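Local coordinates for GDSL-like protein (Roseburia intestinalis L1-82, PDB 6HH9) that probably works as an acetylxylan esterase of the GDSL (SGNH hydrolase) family, removing acetyl groups from xylan, at residues V143-G148 against S171-E176; G148-L153 against A166-S171. All blocks are in the same frame, centred on the assembly; numbering follows the deposited sequence.

Contact 1. Residues V143-G148 against S171-E176. With BMA (beta-D-mannopyranose), chain E.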
loop_
_atom_site.group_PDB
_atom_site.type_symbol
_atom_site.label_atom_id
_atom_site.label_comp_id
_atom_site.label_asym_id
_atom_site.label_seq_id
_atom_site.Cartn_x
_atom_site.Cartn_y
_atom_site.Cartn_z
ATOM N N VAL A 143 6.463 8.111 10.020
ATOM C CA VAL A 143 6.892 7.675 11.331
ATOM C C VAL A 143 5.705 7.758 12.298
ATOM O O VAL A 143 4.839 8.630 12.154
ATOM C CB VAL A 143 8.089 8.519 11.810
ATOM C CG1 VAL A 143 7.747 9.998 11.919
ATOM C CG2 VAL A 143 8.649 7.993 13.115
ATOM N N PHE A 144 5.690 6.834 13.263
ATOM C CA PHE A 144 4.792 6.864 14.415
ATOM C C PHE A 144 5.318 7.892 15.427
ATOM O O PHE A 144 6.420 7.737 15.935
ATOM C CB PHE A 144 4.729 5.484 15.078
ATOM C CG PHE A 144 3.807 4.499 14.416
ATOM C CD1 PHE A 144 2.467 4.443 14.760
ATOM C CD2 PHE A 144 4.285 3.625 13.454
ATOM C CE1 PHE A 144 1.619 3.542 14.140
ATOM C CE2 PHE A 144 3.441 2.714 12.841
ATOM C CZ PHE A 144 2.112 2.675 13.184
ATOM N N TYR A 145 4.520 8.920 15.729
ATOM C CA TYR A 145 4.965 10.050 16.569
ATOM C C TYR A 145 4.833 9.720 18.072
ATOM O O TYR A 145 5.376 10.458 18.921
ATOM C CB TYR A 145 4.192 11.300 16.150
ATOM C CG TYR A 145 4.585 11.795 14.784
ATOM C CD1 TYR A 145 5.855 12.299 14.566
ATOM C CD2 TYR A 145 3.718 11.730 13.707
ATOM C CE1 TYR A 145 6.261 12.738 13.319
ATOM C CE2 TYR A 145 4.101 12.179 12.453
ATOM C CZ TYR A 145 5.379 12.679 12.259
ATOM O OH TYR A 145 5.806 13.097 11.035
ATOM N N ASN A 146 4.129 8.623 18.406
ATOM C CA ASN A 146 4.036 8.127 19.793
ATOM C C ASN A 146 5.381 7.560 20.256
ATOM O O ASN A 146 5.743 7.773 21.395
ATOM C CB ASN A 146 2.913 7.102 20.004
ATOM C CG ASN A 146 2.914 5.948 19.023
ATOM O OD1 ASN A 146 2.797 6.151 17.823
ATOM N ND2 ASN A 146 3.016 4.729 19.522
ATOM N N ASN A 147 6.108 6.852 19.377
ATOM C CA ASN A 147 7.310 6.095 19.777
ATOM C C ASN A 147 8.504 6.275 18.803
ATOM O O ASN A 147 9.591 5.815 19.096
ATOM C CB ASN A 147 6.960 4.620 19.997
ATOM C CG ASN A 147 6.414 3.921 18.771
ATOM O OD1 ASN A 147 6.447 4.464 17.672
ATOM N ND2 ASN A 147 5.956 2.692 18.939
ATOM N N GLY A 148 8.321 6.952 17.662
ATOM C CA GLY A 148 9.372 7.163 16.664
ATOM C C GLY A 148 9.602 5.973 15.741
ATOM O O GLY A 148 10.627 5.929 15.031
ATOM N N SER A 171 13.517 11.067 10.546
ATOM C CA SER A 171 14.792 11.725 10.820
ATOM C C SER A 171 14.693 13.241 10.594
ATOM O O SER A 171 15.723 13.945 10.536
ATOM C CB SER A 171 15.890 11.109 10.003
ATOM O OG SER A 171 15.653 11.302 8.620
ATOM N N THR A 172 13.456 13.750 10.521
ATOM C CA THR A 172 13.216 15.156 10.327
ATOM C C THR A 172 12.160 15.663 11.311
ATOM O O THR A 172 12.447 16.559 12.108
ATOM C CB THR A 172 12.789 15.448 8.889
ATOM O OG1 THR A 172 11.709 14.559 8.615
ATOM C CG2 THR A 172 13.913 15.253 7.899
ATOM N N ILE A 173 10.941 15.126 11.219
ATOM C CA ILE A 173 9.819 15.626 12.001
ATOM C C ILE A 173 9.880 15.037 13.423
ATOM O O ILE A 173 9.731 15.775 14.395
ATOM C CB ILE A 173 8.475 15.346 11.303
ATOM C CG1 ILE A 173 8.443 15.898 9.876
ATOM C CG2 ILE A 173 7.329 15.885 12.139
ATOM C CD1 ILE A 173 7.111 15.764 9.161
ATOM N N TYR A 174 10.128 13.727 13.556
ATOM C CA TYR A 174 10.073 13.065 14.869
ATOM C C TYR A 174 11.147 13.633 15.797
ATOM O O TYR A 174 10.879 13.858 16.970
ATOM C CB TYR A 174 10.181 11.540 14.752
ATOM C CG TYR A 174 10.367 10.843 16.075
ATOM C CD1 TYR A 174 9.311 10.700 16.964
ATOM C CD2 TYR A 174 11.612 10.370 16.465
ATOM C CE1 TYR A 174 9.483 10.078 18.194
ATOM C CE2 TYR A 174 11.801 9.757 17.692
ATOM C CZ TYR A 174 10.734 9.608 18.567
ATOM O OH TYR A 174 10.913 8.986 19.779
ATOM N N PRO A 175 12.392 13.879 15.327
ATOM C CA PRO A 175 13.407 14.538 16.154
ATOM C C PRO A 175 12.933 15.843 16.813
ATOM O O PRO A 175 13.261 16.064 17.959
ATOM C CB PRO A 175 14.555 14.803 15.165
ATOM C CG PRO A 175 14.420 13.694 14.144
ATOM C CD PRO A 175 12.921 13.483 14.010
ATOM N N GLU A 176 12.173 16.671 16.082
ATOM C CA GLU A 176 11.576 17.897 16.619
ATOM C C GLU A 176 10.576 17.588 17.739
ATOM O O GLU A 176 10.498 18.312 18.738
ATOM C CB GLU A 176 10.834 18.675 15.527
ATOM C CG GLU A 176 11.752 19.252 14.469
ATOM C CD GLU A 176 12.965 19.948 15.054
ATOM O OE1 GLU A 176 12.790 20.995 15.720
ATOM O OE2 GLU A 176 14.067 19.414 14.878
HETATM C C1 BMA E . -3.029 1.279 13.229
HETATM C C2 BMA E . -3.080 0.441 14.498
HETATM C C3 BMA E . -1.714 0.180 15.144
HETATM C C4 BMA E . -0.728 -0.352 14.107
HETATM C C5 BMA E . -0.819 0.444 12.793
HETATM C C6 BMA E . -0.066 -0.322 11.701
HETATM O O2 BMA E . -3.665 -0.813 14.151
HETATM O O3 BMA E . -1.872 -0.800 16.193
HETATM O O4 BMA E . 0.641 -0.384 14.598
HETATM O O5 BMA E . -2.142 0.681 12.293
HETATM O O6 BMA E . -0.993 -1.094 10.952
#
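The CA of G148 rests on one face of the Y174 ring, and this is where the contact is tightest. It sits over the middle of the ring, 3.4 Å from the centroid of Y174 and 15° off the ring normal, a close CH-pi contact. There is no room for a beta carbon at this position: one built on G148 would fall 2.4 Å from Y174 CZ. The ring reaches the glycine because CG of Y174 is anti to its own backbone N (chi1 170°), which carries it off helix 173-178 toward the loop. Behind it, V143 closes on the root of the tyrosine, with V143 CG1 4.0 Å from Y174 CB and the two side chains crossing at about a right angle.

Deeper in the protein, Y145 meets I173 through CE1 and OH. Its CE1 is 3.5 Å from I173 CG2, while its hydroxyl rests against the same branch, OH to CG2 being 3.4 Å. I173 in turn packs on L201 and V202 of helix 196-214, so this end is buried and largely hydrocarbon, with the hydroxyl of Y145 set among it.

The outer side is looser. Y174 OH comes no nearer than 3.5 Å to N147 O, and the side chain of N147 heads away from the helix, its OD1 bonded to A149 N. F144 also turns from the helix; its CZ makes a van der Waals approach of 3.7 Å to O4 of a bound mannose, a sugar hydrogen-bonded to E324. The backbone bond from G148 N to F144 O (2.7 Å) closes the turn. The loop after strand 136-141 thus meets the start of helix 173-178, which follows the neighbouring parallel strand 166-168, as suits the alpha/beta SGNH hydrolase fold; Y145 lies near S41, D190 and H193, whose geometry is consistent with a catalytic triad.

Contact 2. Residues G148-L153 against A166-S171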
loop_
_atom_site.group_PDB
_atom_site.type_symbol
_atom_site.label_atom_id
_atom_site.label_comp_id
_atom_site.label_asym_id
_atom_site.label_seq_id
_atom_site.Cartn_x
_atom_site.Cartn_y
_atom_site.Cartn_z
ATOM N N GLY A 148 8.321 6.952 17.662
ATOM C CA GLY A 148 9.372 7.163 16.664
ATOM C C GLY A 148 9.602 5.973 15.741
ATOM O O GLY A 148 10.627 5.929 15.031
ATOM N N ALA A 149 8.658 5.017 15.721
ATOM C CA ALA A 149 8.804 3.754 14.978
ATOM C C ALA A 149 8.435 3.918 13.499
ATOM O O ALA A 149 7.622 4.751 13.120
ATOM C CB ALA A 149 7.937 2.692 15.594
ATOM N N ASN A 150 9.059 3.093 12.662
ATOM C CA ASN A 150 8.512 2.781 11.344
ATOM C C ASN A 150 9.171 1.490 10.844
ATOM O O ASN A 150 10.062 0.937 11.493
ATOM C CB ASN A 150 8.677 3.952 10.370
ATOM C CG ASN A 150 10.127 4.293 10.115
ATOM O OD1 ASN A 150 11.012 3.495 10.390
ATOM N ND2 ASN A 150 10.385 5.479 9.600
ATOM N N ALA A 151 8.754 1.045 9.657
ATOM C CA ALA A 151 9.371 -0.094 8.993
ATOM C C ALA A 151 10.503 0.352 8.049
ATOM O O ALA A 151 10.795 -0.351 7.078
ATOM C CB ALA A 151 8.304 -0.849 8.248
ATOM N N GLN A 152 11.170 1.477 8.353
ATOM C CA GLN A 152 12.181 2.030 7.462
ATOM C C GLN A 152 13.432 1.140 7.426
ATOM O O GLN A 152 14.159 1.157 6.447
ATOM C CB GLN A 152 12.556 3.464 7.842
ATOM C CG GLN A 152 13.456 4.124 6.806
ATOM C CD GLN A 152 13.777 5.562 7.116
ATOM O OE1 GLN A 152 12.966 6.297 7.677
ATOM N NE2 GLN A 152 14.983 5.971 6.757
ATOM N N LEU A 153 13.674 0.352 8.475
ATOM C CA LEU A 153 14.804 -0.564 8.465
ATOM C C LEU A 153 14.682 -1.524 7.270
ATOM O O LEU A 153 15.681 -1.727 6.544
ATOM C CB LEU A 153 14.883 -1.331 9.790
ATOM C CG LEU A 153 16.062 -2.299 9.915
ATOM C CD1 LEU A 153 17.395 -1.566 9.850
ATOM C CD2 LEU A 153 15.978 -3.112 11.200
ATOM N N ALA A 166 14.921 8.246 -1.259
ATOM C CA ALA A 166 14.014 7.971 -0.149
ATOM C C ALA A 166 14.107 9.116 0.854
ATOM O O ALA A 166 15.188 9.454 1.272
ATOM C CB ALA A 166 14.352 6.654 0.497
ATOM N N VAL A 167 12.963 9.695 1.218
ATOM C CA VAL A 167 12.922 10.682 2.257
ATOM C C VAL A 167 12.138 10.099 3.439
ATOM O O VAL A 167 11.264 9.239 3.260
ATOM C CB VAL A 167 12.358 12.031 1.759
ATOM C CG1 VAL A 167 13.137 12.552 0.554
ATOM C CG2 VAL A 167 10.873 11.973 1.448
ATOM N N SER A 168 12.476 10.588 4.644
ATOM C CA SER A 168 11.973 10.089 5.917
ATOM C C SER A 168 11.554 11.244 6.831
ATOM O O SER A 168 12.264 12.236 6.983
ATOM C CB SER A 168 13.015 9.236 6.573
ATOM O OG SER A 168 12.604 8.864 7.873
ATOM N N MET A 169 10.389 11.077 7.456
ATOM C CA MET A 169 9.922 11.949 8.498
ATOM C C MET A 169 10.491 11.492 9.844
ATOM O O MET A 169 10.427 12.234 10.834
ATOM C CB MET A 169 8.392 11.951 8.568
ATOM C CG MET A 169 7.734 12.291 7.236
ATOM S SD MET A 169 8.392 13.758 6.425
ATOM C CE MET A 169 8.726 12.975 4.851
ATOM N N GLN A 170 11.015 10.265 9.886
ATOM C CA GLN A 170 11.550 9.700 11.106
ATOM C C GLN A 170 12.827 10.451 11.512
ATOM O O GLN A 170 13.189 10.459 12.688
ATOM C CB GLN A 170 11.830 8.206 10.938
ATOM C CG GLN A 170 12.150 7.483 12.242
ATOM C CD GLN A 170 12.536 6.043 12.013
ATOM O OE1 GLN A 170 13.488 5.746 11.296
ATOM N NE2 GLN A 170 11.806 5.130 12.644
ATOM N N SER A 171 13.517 11.067 10.546
ATOM C CA SER A 171 14.792 11.725 10.820
ATOM C C SER A 171 14.693 13.241 10.594
ATOM O O SER A 171 15.723 13.945 10.536
ATOM C CB SER A 171 15.890 11.109 10.003
ATOM O OG SER A 171 15.653 11.302 8.620
HETATM O O HOH W 1 16.126 8.421 7.943
#
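In the beta-alpha-beta unit made by strand 136-141, helix 152-162 and strand 166-168, S168, the last residue of the second strand, and Q170 just beyond it meet the lead-in to the helix. Q170 is stretched out as far as its amide carbon (chi1 -169°), which carries the amide to the loop, where its NE2 donates to G148 O at 2.8 Å. That bond is bent, with an N-H...O angle of 141°. On the way the amide passes against that of N150, the two planes 38° apart; N150 OD1 is close to Q170 NE2, but the angle is too poor for a bond.

Nearer the helix, S168 OG donates to Q152 OE1 across 2.6 Å, on a lone pair in the carbonyl plane. The same hydroxyl accepts from Q170 N at 2.9 Å, an ST turn that fixes where Q170 starts. N150 OD1 receives Q152 N at 2.9 Å from above its carbonyl plane, an Asx turn just ahead of the helix. N150 ND2 reaches Q152 OE1 weakly and is also bonded to N142 O. Cutting Q170 back to an alanine here would probably leave G148 O without this amide donor and open a gap beside the side chain of N150.

A water joins the two segments as well: it accepts from Q152 NE2 at 3.0 Å and donates to S171 OG, which is also hydrogen-bonded to N9 O. The chemistry is thus polar throughout: S168 OG both gives and accepts, and the Q152 amide has its rotation set by a hydroxyl on its oxygen and a water on its nitrogen.

How the contacts relate
The centres of the two contacts are only 8 Å apart, and both belong to the alpha/beta SGNH hydrolase fold. Contact 2 is the inner of the two along the chain: from 143-148 the backbone runs through 148-153, helix 152-162 and strand 166-168, then on to 171-176, with G148 and S171 shared. Backbone links tie them together: F144 N probably bonds to A149 O at 2.8 Å, where G148 and A149 form a G1 beta bulge opposite F144, and Y174 N probably bonds to M169 O at 3.1 Å. The loop between strand 136-141 and helix 152-162 is thus held twice, by the end of strand 166-168 in contact 2 and by helix 173-178 in contact 1.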